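Local coordinates for protein ferulic acid esterase, AmCE1/Fae1A (Anaeromyces mucronatus, PDB 5CXX) that is an alpha/beta-hydrolase that binds ferulic acid and probably acts as a feruloyl esterase, hydrolysing the ester bonds that join ferulate to plant cell-wall sugars, at residues V176-G184 and L215-S223; K3-P11 and H243-A251. All coordinates share one frame; numbering follows the deposited sequence.

Interaction 1 (V176-G184 and L215-S223); sequences VGAFAPAPG and LIDCGTNDS. With FER (3-(4-hydroxy-3-methoxyphenyl)-2-propenoic acid), chain D.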
loop_
_atom_site.group_PDB
_atom_site.type_symbol
_atom_site.label_atom_id
_atom_site.label_comp_id
_atom_site.label_asym_id
_atom_site.label_seq_id
_atom_site.Cartn_x
_atom_site.Cartn_y
_atom_site.Cartn_z
ATOM N N VAL A 176 -3.106 6.858 2.825
ATOM C CA VAL A 176 -2.664 6.294 1.567
ATOM C C VAL A 176 -1.157 6.403 1.451
ATOM O O VAL A 176 -0.619 7.498 1.608
ATOM C CB VAL A 176 -3.306 7.015 0.345
ATOM C CG1 VAL A 176 -2.953 6.311 -0.984
ATOM C CG2 VAL A 176 -4.804 7.210 0.598
ATOM N N GLY A 177 -0.475 5.290 1.141
ATOM C CA GLY A 177 0.970 5.288 1.027
ATOM C C GLY A 177 1.371 4.664 -0.285
ATOM O O GLY A 177 0.992 3.541 -0.633
ATOM N N ALA A 178 2.216 5.356 -1.032
ATOM C CA ALA A 178 2.558 4.887 -2.363
ATOM C C ALA A 178 4.071 4.872 -2.494
ATOM O O ALA A 178 4.684 5.962 -2.606
ATOM C CB ALA A 178 1.935 5.806 -3.464
ATOM N N PHE A 179 4.689 3.686 -2.490
ATOM C CA PHE A 179 6.152 3.602 -2.559
ATOM C C PHE A 179 6.530 3.226 -3.971
ATOM O O PHE A 179 6.255 2.103 -4.417
ATOM C CB PHE A 179 6.683 2.574 -1.513
ATOM C CG PHE A 179 5.970 2.667 -0.162
ATOM C CD1 PHE A 179 5.582 3.901 0.367
ATOM C CD2 PHE A 179 5.628 1.474 0.535
ATOM C CE1 PHE A 179 4.866 3.983 1.538
ATOM C CE2 PHE A 179 4.936 1.556 1.752
ATOM C CZ PHE A 179 4.536 2.811 2.264
ATOM N N ALA A 180 7.073 4.212 -4.690
ATOM C CA ALA A 180 7.486 4.071 -6.102
ATOM C C ALA A 180 6.329 3.633 -6.992
ATOM O O ALA A 180 6.456 2.636 -7.723
ATOM C CB ALA A 180 8.685 3.104 -6.254
ATOM N N PRO A 181 5.230 4.387 -7.015
ATOM C CA PRO A 181 4.076 3.981 -7.835
ATOM C C PRO A 181 4.342 3.938 -9.357
ATOM O O PRO A 181 5.068 4.736 -9.943
ATOM C CB PRO A 181 3.015 5.069 -7.505
ATOM C CG PRO A 181 3.834 6.324 -7.133
ATOM C CD PRO A 181 4.957 5.649 -6.271
ATOM N N ALA A 182 3.732 2.919 -9.967
ATOM C CA ALA A 182 3.863 2.639 -11.390
ATOM C C ALA A 182 3.134 3.672 -12.266
ATOM O O ALA A 182 2.154 4.294 -11.800
ATOM C CB ALA A 182 3.291 1.188 -11.636
ATOM N N PRO A 183 3.523 3.765 -13.537
ATOM C CA PRO A 183 2.788 4.624 -14.483
ATOM C C PRO A 183 1.371 4.158 -14.704
ATOM O O PRO A 183 1.035 2.975 -14.502
ATOM C CB PRO A 183 3.563 4.496 -15.795
ATOM C CG PRO A 183 4.358 3.152 -15.659
ATOM C CD PRO A 183 4.662 3.056 -14.182
ATOM N N GLY A 184 0.537 5.098 -15.163
ATOM C CA GLY A 184 -0.774 4.789 -15.708
ATOM C C GLY A 184 -1.973 5.094 -14.830
ATOM O O GLY A 184 -3.130 4.797 -15.250
ATOM N N LEU A 215 0.953 9.822 1.141
ATOM C CA LEU A 215 2.419 9.902 1.118
ATOM C C LEU A 215 2.913 9.173 -0.080
ATOM O O LEU A 215 2.480 8.039 -0.320
ATOM C CB LEU A 215 3.017 9.282 2.378
ATOM C CG LEU A 215 4.555 9.213 2.519
ATOM C CD1 LEU A 215 4.984 9.281 4.010
ATOM C CD2 LEU A 215 5.197 7.952 1.817
ATOM N N ILE A 216 3.878 9.760 -0.783
ATOM C CA ILE A 216 4.450 9.150 -1.974
ATOM C C ILE A 216 5.965 9.267 -1.864
ATOM O O ILE A 216 6.486 10.344 -1.497
ATOM C CB ILE A 216 4.024 9.887 -3.258
ATOM C CG1 ILE A 216 2.529 9.904 -3.403
ATOM C CG2 ILE A 216 4.677 9.198 -4.485
ATOM C CD1 ILE A 216 2.082 10.758 -4.650
ATOM N N ASP A 217 6.688 8.156 -2.154
ATOM C CA ASP A 217 8.148 8.274 -2.296
ATOM C C ASP A 217 8.635 7.530 -3.507
ATOM O O ASP A 217 7.852 6.845 -4.215
ATOM C CB ASP A 217 8.946 7.848 -1.000
ATOM C CG ASP A 217 9.228 6.313 -0.890
ATOM O OD1 ASP A 217 8.430 5.524 -1.380
ATOM O OD2 ASP A 217 10.283 5.944 -0.301
ATOM N N CYS A 218 9.917 7.715 -3.773
ATOM C CA CYS A 218 10.574 6.991 -4.867
ATOM C C CYS A 218 12.070 7.170 -4.750
ATOM O O CYS A 218 12.521 8.240 -4.318
ATOM C CB CYS A 218 10.107 7.526 -6.253
ATOM S SG CYS A 218 10.594 6.445 -7.654
ATOM N N GLY A 219 12.866 6.156 -5.135
ATOM C CA GLY A 219 14.287 6.358 -5.326
ATOM C C GLY A 219 14.551 7.433 -6.394
ATOM O O GLY A 219 13.766 7.634 -7.327
ATOM N N THR A 220 15.706 8.071 -6.322
ATOM C CA THR A 220 16.075 9.060 -7.368
ATOM C C THR A 220 16.489 8.320 -8.665
ATOM O O THR A 220 16.531 8.921 -9.727
ATOM C CB THR A 220 17.238 9.946 -6.952
ATOM O OG1 THR A 220 18.300 9.106 -6.520
ATOM C CG2 THR A 220 16.799 10.873 -5.770
ATOM N N ASN A 221 16.733 7.006 -8.575
ATOM C CA ASN A 221 17.308 6.271 -9.710
ATOM C C ASN A 221 16.524 4.991 -9.940
ATOM O O ASN A 221 17.114 3.916 -10.105
ATOM C CB ASN A 221 18.766 5.936 -9.462
ATOM C CG ASN A 221 19.631 7.198 -9.403
ATOM O OD1 ASN A 221 19.643 7.922 -8.398
ATOM N ND2 ASN A 221 20.294 7.511 -10.518
ATOM N N ASP A 222 15.195 5.122 -9.944
ATOM C CA ASP A 222 14.334 3.947 -10.079
ATOM C C ASP A 222 14.234 3.639 -11.586
ATOM O O ASP A 222 13.590 4.383 -12.332
ATOM C CB ASP A 222 12.945 4.204 -9.458
ATOM C CG ASP A 222 12.112 2.942 -9.425
ATOM O OD1 ASP A 222 12.024 2.256 -10.475
ATOM O OD2 ASP A 222 11.527 2.631 -8.376
ATOM N N SER A 223 14.825 2.505 -11.972
ATOM C CA SER A 223 14.935 2.092 -13.372
ATOM C C SER A 223 13.603 1.471 -13.899
ATOM O O SER A 223 13.478 1.230 -15.141
ATOM C CB SER A 223 16.072 1.057 -13.514
ATOM O OG SER A 223 15.760 -0.051 -12.710
HETATM C C4 FER D . 4.872 -0.166 -16.452
HETATM C C5 FER D . 6.152 -0.370 -15.861
HETATM C C6 FER D . 6.239 -0.934 -14.621
HETATM C C3 FER D . 3.724 -0.474 -15.699
HETATM C C2 FER D . 3.791 -1.064 -14.465
HETATM C C1 FER D . 5.041 -1.277 -13.911
HETATM C C10 FER D . 1.440 -0.317 -15.490
HETATM C C7 FER D . 5.109 -1.939 -12.578
HETATM C C8 FER D . 6.212 -2.509 -12.062
HETATM C C9 FER D . 6.120 -3.147 -10.678
HETATM O O1 FER D . 5.040 -3.185 -10.008
HETATM O O2 FER D . 7.157 -3.685 -10.208
HETATM O O4 FER D . 4.663 0.389 -17.678
HETATM O O3 FER D . 2.563 -0.197 -16.357
#
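Strands 176-179 and 215-219 run parallel, 8° apart, Ala178 beside Ile216 and Phe179 beside Asp217; Leu215 N bonds to Val176 O, and Ala178 N to Leu215 O (2.8 Å). Asp217 N then bonds to Ala178 O, and beyond the strand end Ala180 N bonds to Asp217 O. The Phe179 ring takes Leu215 CD2 at its edge, 4.0 Å from CE1, and stands at 90° to the Asp217 carboxylate. With CG between its backbone N and carbonyl carbon (chi1 85°), the Asp217 side chain brings OD1 to 3.2 Å from Phe179 CA; this oxygen is buried without a polar partner. Ala180 CB touches Asp222 OD2 at 3.6 Å; that oxygen also takes a hydrogen bond from His253 ND1, consistent with a Ser156-His253-Asp222 catalytic triad, while OD1 is held by Val224 N and Val225 N.

Farther along, Pro183 CG sits over the ferulic acid ring, 3.4 Å from FER C4, and on the same side Ala182 CB lies where the propenoate leaves the ring, 3.7 Å from FER C2. A glycine replacing Pro183 would probably open a gap over the phenol end of the ligand and set this pocket wall free to flex.

Ala178 and Pro181 pack on helix 157-168, Phe179, Leu215 and Asp217 face helix 255-266, Pro183 and Cys218 touch helix 228-238, and strand 244-248 lies beyond Ile216.

Interaction 2 (K3-P11 and H243-A251); sequences KLQISNTCP and HIWFEVPGA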
loop_
_atom_site.group_PDB
_atom_site.type_symbol
_atom_site.label_atom_id
_atom_site.label_comp_id
_atom_site.label_asym_id
_atom_site.label_seq_id
_atom_site.Cartn_x
_atom_site.Cartn_y
_atom_site.Cartn_z
ATOM N N LYS A 3 3.739 16.676 14.487
ATOM C CA LYS A 3 5.205 16.745 14.690
ATOM C C LYS A 3 5.963 15.922 13.643
ATOM O O LYS A 3 6.844 15.130 13.977
ATOM C CB LYS A 3 5.580 16.244 16.091
ATOM C CG LYS A 3 4.582 15.240 16.661
ATOM C CD LYS A 3 4.719 15.045 18.156
ATOM C CE LYS A 3 3.734 13.996 18.685
ATOM N NZ LYS A 3 4.024 12.572 18.340
ATOM N N LEU A 4 5.611 16.115 12.397
ATOM C CA LEU A 4 6.027 15.262 11.311
ATOM C C LEU A 4 7.461 15.526 10.897
ATOM O O LEU A 4 7.756 16.584 10.437
ATOM C CB LEU A 4 5.089 15.592 10.162
ATOM C CG LEU A 4 5.224 15.033 8.764
ATOM C CD1 LEU A 4 4.739 13.591 8.750
ATOM C CD2 LEU A 4 4.414 15.871 7.798
ATOM N N GLN A 5 8.350 14.569 11.044
ATOM C CA GLN A 5 9.734 14.748 10.549
ATOM C C GLN A 5 10.114 13.681 9.495
ATOM O O GLN A 5 10.529 12.603 9.840
ATOM C CB GLN A 5 10.756 14.708 11.685
ATOM C CG GLN A 5 10.239 15.167 13.034
ATOM C CD GLN A 5 9.911 13.994 13.952
ATOM O OE1 GLN A 5 9.251 13.027 13.549
ATOM N NE2 GLN A 5 10.356 14.090 15.207
ATOM N N ILE A 6 9.923 14.013 8.224
ATOM C CA ILE A 6 10.125 13.040 7.165
ATOM C C ILE A 6 11.617 12.782 7.005
ATOM O O ILE A 6 12.411 13.756 6.973
ATOM C CB ILE A 6 9.499 13.594 5.855
ATOM C CG1 ILE A 6 7.993 13.835 6.069
ATOM C CG2 ILE A 6 9.811 12.696 4.680
ATOM C CD1 ILE A 6 7.245 12.509 6.325
ATOM N N SER A 7 11.976 11.499 6.892
ATOM C CA SER A 7 13.369 11.167 6.656
ATOM C C SER A 7 13.485 10.447 5.331
ATOM O O SER A 7 12.590 9.728 4.921
ATOM C CB SER A 7 13.932 10.271 7.726
ATOM O OG SER A 7 13.148 9.126 7.749
ATOM N N ASN A 8 14.596 10.683 4.660
ATOM C CA ASN A 8 14.697 10.122 3.309
ATOM C C ASN A 8 15.272 8.724 3.279
ATOM O O ASN A 8 15.455 8.193 2.209
ATOM C CB ASN A 8 15.487 11.033 2.380
ATOM C CG ASN A 8 16.889 11.273 2.812
ATOM O OD1 ASN A 8 17.385 10.650 3.756
ATOM N ND2 ASN A 8 17.574 12.167 2.091
ATOM N N THR A 9 15.525 8.155 4.442
ATOM C CA THR A 9 15.872 6.730 4.533
ATOM C C THR A 9 15.276 6.121 5.791
ATOM O O THR A 9 14.874 6.822 6.726
ATOM C CB THR A 9 17.396 6.484 4.582
ATOM O OG1 THR A 9 17.887 6.955 5.842
ATOM C CG2 THR A 9 18.122 7.176 3.378
ATOM N N CYS A 10 15.199 4.774 5.804
ATOM C CA CYS A 10 14.778 4.083 7.000
ATOM C C CYS A 10 16.053 3.625 7.744
ATOM O O CYS A 10 16.831 2.858 7.190
ATOM C CB CYS A 10 13.934 2.848 6.611
ATOM S SG CYS A 10 13.397 1.921 8.127
ATOM N N PRO A 11 16.259 4.071 8.973
ATOM C CA PRO A 11 17.432 3.597 9.717
ATOM C C PRO A 11 17.414 2.088 9.831
ATOM O O PRO A 11 16.349 1.450 9.980
ATOM C CB PRO A 11 17.285 4.239 11.097
ATOM C CG PRO A 11 16.411 5.438 10.860
ATOM C CD PRO A 11 15.445 5.023 9.745
ATOM N N HIS A 243 -0.348 16.346 0.481
ATOM C CA HIS A 243 0.352 15.070 0.524
ATOM C C HIS A 243 1.810 15.304 0.818
ATOM O O HIS A 243 2.323 16.467 0.831
ATOM C CB HIS A 243 0.206 14.307 -0.813
ATOM C CG HIS A 243 0.940 14.989 -1.936
ATOM N ND1 HIS A 243 0.501 16.191 -2.471
ATOM C CD2 HIS A 243 2.139 14.724 -2.502
ATOM C CE1 HIS A 243 1.382 16.596 -3.379
ATOM N NE2 HIS A 243 2.397 15.751 -3.388
ATOM N N ILE A 244 2.488 14.223 1.139
ATOM C CA ILE A 244 3.897 14.240 1.398
ATOM C C ILE A 244 4.618 13.586 0.240
ATOM O O ILE A 244 4.177 12.500 -0.199
ATOM C CB ILE A 244 4.180 13.381 2.653
ATOM C CG1 ILE A 244 3.528 14.054 3.885
ATOM C CG2 ILE A 244 5.689 13.103 2.852
ATOM C CD1 ILE A 244 3.353 13.023 5.095
ATOM N N TRP A 245 5.706 14.195 -0.209
ATOM C CA TRP A 245 6.510 13.623 -1.275
ATOM C C TRP A 245 7.987 13.727 -0.908
ATOM O O TRP A 245 8.409 14.799 -0.444
ATOM C CB TRP A 245 6.226 14.379 -2.594
ATOM C CG TRP A 245 7.325 14.290 -3.651
ATOM C CD1 TRP A 245 8.106 15.323 -4.068
ATOM C CD2 TRP A 245 7.713 13.137 -4.481
ATOM N NE1 TRP A 245 8.960 14.929 -5.080
ATOM C CE2 TRP A 245 8.763 13.594 -5.330
ATOM C CE3 TRP A 245 7.326 11.792 -4.545
ATOM C CZ2 TRP A 245 9.376 12.783 -6.264
ATOM C CZ3 TRP A 245 7.977 10.949 -5.484
ATOM C CH2 TRP A 245 8.971 11.460 -6.331
ATOM N N PHE A 246 8.727 12.607 -1.119
ATOM C CA PHE A 246 10.181 12.721 -0.976
ATOM C C PHE A 246 10.870 11.655 -1.792
ATOM O O PHE A 246 10.247 10.646 -2.165
ATOM C CB PHE A 246 10.639 12.609 0.500
ATOM C CG PHE A 246 10.432 11.234 1.118
ATOM C CD1 PHE A 246 9.199 10.916 1.687
ATOM C CD2 PHE A 246 11.447 10.268 1.082
ATOM C CE1 PHE A 246 8.953 9.646 2.243
ATOM C CE2 PHE A 246 11.214 8.950 1.666
ATOM C CZ PHE A 246 9.956 8.678 2.225
ATOM N N GLU A 247 12.160 11.890 -2.042
ATOM C CA GLU A 247 12.964 10.933 -2.863
ATOM C C GLU A 247 14.070 10.348 -2.030
ATOM O O GLU A 247 14.684 11.018 -1.213
ATOM C CB GLU A 247 13.524 11.634 -4.130
ATOM C CG GLU A 247 12.406 12.039 -5.048
ATOM C CD GLU A 247 12.964 12.801 -6.230
ATOM O OE1 GLU A 247 13.334 13.990 -6.128
ATOM O OE2 GLU A 247 13.000 12.253 -7.326
ATOM N N VAL A 248 14.356 9.067 -2.264
ATOM C CA VAL A 248 15.383 8.371 -1.499
ATOM C C VAL A 248 16.668 8.407 -2.300
ATOM O O VAL A 248 16.699 7.901 -3.430
ATOM C CB VAL A 248 14.943 6.910 -1.252
ATOM C CG1 VAL A 248 16.028 6.218 -0.440
ATOM C CG2 VAL A 248 13.557 6.939 -0.508
ATOM N N PRO A 249 17.708 9.090 -1.793
ATOM C CA PRO A 249 18.845 9.389 -2.665
ATOM C C PRO A 249 19.651 8.135 -3.095
ATOM O O PRO A 249 20.032 7.356 -2.207
ATOM C CB PRO A 249 19.710 10.349 -1.816
ATOM C CG PRO A 249 19.308 10.079 -0.444
ATOM C CD PRO A 249 17.850 9.705 -0.462
ATOM N N GLY A 250 19.841 7.986 -4.408
ATOM C CA GLY A 250 20.581 6.879 -4.977
ATOM C C GLY A 250 19.801 5.568 -5.025
ATOM O O GLY A 250 20.318 4.590 -5.568
ATOM N N ALA A 251 18.578 5.523 -4.486
ATOM C CA ALA A 251 17.821 4.278 -4.501
ATOM C C ALA A 251 17.151 3.973 -5.826
ATOM O O ALA A 251 16.842 4.841 -6.632
ATOM C CB ALA A 251 16.770 4.267 -3.386
#
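The last strand of the central sheet, 244-248, is flanked by the N-terminal segment 3-11, whose Leu4, Ile6 and Asn8 pack on Ile244, Phe246 and Val248. The segment is irregular and no hydrogen bond joins the two; the backbones come nearest at Asn8 and Val248, with CA atoms 5.2 Å apart. Leu4, poorly ordered, meets Ile244 tip to tip, CD1 to CD1 at 4.0 Å. Ile6 straddles two residues: its CD1 rests on Ile244 CG2 at 3.9 Å, while its CG2, the branch anti to the backbone N, presses on Phe246 CD1 at 3.5 Å.

Phe246, its CG between backbone N and carbonyl carbon (chi1 67°), offers one ring face to Ser7 O, 3.6 Å from CE2; Asn264 ND2 of helix 255-266 hydrogen-bonds to this carbonyl.

In the alpha/beta-hydrolase sheet this strand is outermost, pairing on its inner side with strand 213-219, and the N-terminal segment lies over Phe246 and Ile244 beside helix 255-266. At the strand's far end both methyls of Val248 touch the Asn8 carbonyl oxygen, CG1 lying 3.4 Å from Asn8 O. The Asn8 side chain crosses Pro249 at about a right angle, with ND2 3.6 Å from Pro249 CD. Pro249 and Gly250 form the corners of a type II beta turn, closed by Ala251 N to Val248 O at 3.2 Å, with Gly250 at the positive phi (77°) that favours glycine.

In the fold
Strands 213-219 and 244-248 are neighbours in one sheet, so the two contacts meet directly: Ile216 N probably bonds to Ile244 O, and Gly250 N to Thr220 OG1, tying the loops past both strand ends. Between them Asp217 packs against the backbone of Phe246 and against Val248. The touching residues of interaction 1 are all buried, joined by backbone bonds of the parallel sheet with apolar side chains between, and its segments run on into the ligand pocket and the probable triad. Interaction 2, at the surface, has no hydrogen bond between its segments and rests on van der Waals contacts, mostly apolar, with a carbonyl oxygen over a ring face. Helix 255-266 borders both, on the side of Phe179 and Phe246. Along the chain, interaction 1 lies inside the long loop that interaction 2 closes.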